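Local atomic coordinates of ringhalexin (Hemachatus haemachatus, PDB entry 4ZQY), a protein that inhibits the activation of coagulation factor X by factor VIIa in the extrinsic tenase complex and is also weakly and irreversibly neurotoxic. Residues K26-G31 / Y54-A59. Numbering follows the deposited sequence.
Sequences KKFPKG and YVDCCA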
loop_
_atom_site.group_PDB
_atom_site.type_symbol
_atom_site.label_atom_id
_atom_site.label_comp_id
_atom_site.label_asym_id
_atom_site.label_seq_id
_atom_site.Cartn_x
_atom_site.Cartn_y
_atom_site.Cartn_z
ATOM N N LYS A 26 -7.437 -3.374 3.503
ATOM C CA LYS A 26 -7.364 -4.632 2.773
ATOM C C LYS A 26 -6.004 -5.299 2.967
ATOM O O LYS A 26 -4.968 -4.698 2.709
ATOM C CB LYS A 26 -7.627 -4.444 1.282
ATOM C CG LYS A 26 -7.678 -5.789 0.575
ATOM C CD LYS A 26 -8.012 -5.717 -0.898
ATOM C CE LYS A 26 -6.798 -5.307 -1.712
ATOM N NZ LYS A 26 -7.015 -5.463 -3.176
ATOM N N LYS A 27 -6.017 -6.552 3.404
ATOM C CA LYS A 27 -4.791 -7.279 3.684
ATOM C C LYS A 27 -4.591 -8.442 2.696
ATOM O O LYS A 27 -5.500 -9.230 2.461
ATOM C CB LYS A 27 -4.852 -7.808 5.124
ATOM C CG LYS A 27 -3.535 -8.035 5.830
ATOM C CD LYS A 27 -3.741 -8.415 7.310
ATOM C CE LYS A 27 -4.166 -7.194 8.150
ATOM N NZ LYS A 27 -4.339 -7.480 9.612
ATOM N N PHE A 28 -3.408 -8.528 2.093
ATOM C CA PHE A 28 -3.127 -9.602 1.139
ATOM C C PHE A 28 -1.639 -9.966 1.134
ATOM O O PHE A 28 -0.799 -9.129 1.456
ATOM C CB PHE A 28 -3.619 -9.208 -0.262
ATOM C CG PHE A 28 -3.032 -7.938 -0.796
ATOM C CD1 PHE A 28 -3.564 -6.705 -0.450
ATOM C CD2 PHE A 28 -1.988 -7.981 -1.699
ATOM C CE1 PHE A 28 -3.030 -5.540 -0.955
ATOM C CE2 PHE A 28 -1.448 -6.818 -2.213
ATOM C CZ PHE A 28 -1.970 -5.594 -1.842
ATOM N N PRO A 29 -1.310 -11.226 0.795
ATOM C CA PRO A 29 0.083 -11.683 0.903
ATOM C C PRO A 29 0.971 -11.162 -0.219
ATOM O O PRO A 29 0.426 -10.786 -1.256
ATOM C CB PRO A 29 -0.048 -13.203 0.821
ATOM C CG PRO A 29 -1.289 -13.405 0.024
ATOM C CD PRO A 29 -2.219 -12.323 0.433
ATOM N N LYS A 30 2.297 -11.240 -0.069
ATOM C CA LYS A 30 3.167 -10.581 -1.040
ATOM C C LYS A 30 3.662 -11.410 -2.222
ATOM O O LYS A 30 3.729 -10.894 -3.340
ATOM C CB LYS A 30 4.428 -10.054 -0.310
ATOM C CG LYS A 30 4.391 -8.612 0.219
ATOM C CD LYS A 30 5.721 -8.142 0.898
ATOM C CE LYS A 30 6.876 -7.775 -0.050
ATOM N NZ LYS A 30 6.611 -6.671 -1.021
ATOM N N GLY A 31 3.966 -12.691 -2.021
ATOM C CA GLY A 31 4.321 -13.499 -3.172
ATOM C C GLY A 31 3.319 -14.472 -3.733
ATOM O O GLY A 31 3.701 -15.401 -4.434
ATOM N N TYR A 54 1.000 -7.014 2.455
ATOM C CA TYR A 54 0.648 -5.610 2.233
ATOM C C TYR A 54 -0.673 -5.281 2.942
ATOM O O TYR A 54 -1.526 -6.160 3.079
ATOM C CB TYR A 54 0.472 -5.296 0.743
ATOM C CG TYR A 54 1.691 -5.454 -0.141
ATOM C CD1 TYR A 54 2.708 -4.515 -0.121
ATOM C CD2 TYR A 54 1.772 -6.485 -1.074
ATOM C CE1 TYR A 54 3.810 -4.640 -0.943
ATOM C CE2 TYR A 54 2.861 -6.602 -1.911
ATOM C CZ TYR A 54 3.879 -5.675 -1.840
ATOM O OH TYR A 54 4.986 -5.772 -2.653
ATOM N N VAL A 55 -0.842 -4.040 3.409
ATOM C CA VAL A 55 -2.158 -3.595 3.896
ATOM C C VAL A 55 -2.499 -2.309 3.148
ATOM O O VAL A 55 -1.724 -1.362 3.096
ATOM C CB VAL A 55 -2.257 -3.408 5.455
ATOM C CG1 VAL A 55 -1.433 -4.458 6.174
ATOM C CG2 VAL A 55 -1.850 -2.029 5.901
ATOM N N ASP A 56 -3.638 -2.320 2.481
ATOM C CA ASP A 56 -4.155 -1.108 1.892
ATOM C C ASP A 56 -4.939 -0.460 3.002
ATOM O O ASP A 56 -5.567 -1.141 3.806
ATOM C CB ASP A 56 -5.079 -1.371 0.703
ATOM C CG ASP A 56 -4.368 -2.049 -0.446
ATOM O OD1 ASP A 56 -3.132 -2.175 -0.375
ATOM O OD2 ASP A 56 -5.041 -2.440 -1.425
ATOM N N CYS A 57 -4.850 0.856 3.087
ATOM C CA CYS A 57 -5.634 1.586 4.055
ATOM C C CYS A 57 -6.209 2.811 3.356
ATOM O O CYS A 57 -5.470 3.583 2.752
ATOM C CB CYS A 57 -4.760 1.970 5.257
ATOM S SG CYS A 57 -5.637 2.597 6.677
ATOM N N CYS A 58 -7.532 2.944 3.375
ATOM C CA CYS A 58 -8.207 4.057 2.709
ATOM C C CYS A 58 -9.361 4.547 3.587
ATOM O O CYS A 58 -9.712 3.896 4.568
ATOM C CB CYS A 58 -8.704 3.631 1.317
ATOM S SG CYS A 58 -9.856 2.233 1.232
ATOM N N ALA A 59 -9.946 5.689 3.226
ATOM C CA ALA A 59 -10.891 6.388 4.100
ATOM C C ALA A 59 -12.108 6.922 3.351
ATOM O O ALA A 59 -12.508 8.072 3.523
ATOM C CB ALA A 59 -10.194 7.512 4.843
#
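Lys26 and Asp56 exchange two backbone hydrogen bonds, Asp56 N to Lys26 O at 2.7 Å and Lys26 N to Asp56 O at 2.9 Å, and Phe28 and Tyr54 form a second such pair. These four bonds zip the central strand 23-29 of the three-finger toxin sheet, which carries one side of the middle finger, to the antiparallel strand 53-58 from the third finger. Between the two hydrogen-bonded pairs sits the non-hydrogen-bonded pair Lys27 and Val55, on the face opposite Lys26, Phe28, Tyr54 and Asp56, where Lys27 CG meets Val55 CG1 at 4.2 Å. Lys26 and Asp56 extend side by side, but Lys26 NZ stays 4.0 Å from Asp56 OD2, too far for a salt bridge; Lys26 NZ is hydrogen-bonded to Arg65 O instead, and Asp56 OD1 to Thr13 OG1 of the second subunit, whose strand continues the sheet beyond 53-58. With CG between its backbone N and carbonyl carbon (chi1 58°), the Phe28 ring leans toward strand 53-58 and takes Tyr54 CB over one face, 3.9 Å from the centroid. At the ring edge, Phe28 CE1 meets Asp56 OD1 at 3.4 Å, the carboxylate plane turned 77° from the ring. The Phe28 and Tyr54 rings meet obliquely, planes 37° apart. Beyond the strand end, the Lys30 chain crosses the Tyr54 ring at about a right angle, and its CG rests over the ring face, 3.7 Å from the centroid and displaced toward the rim beside Tyr54 CE2.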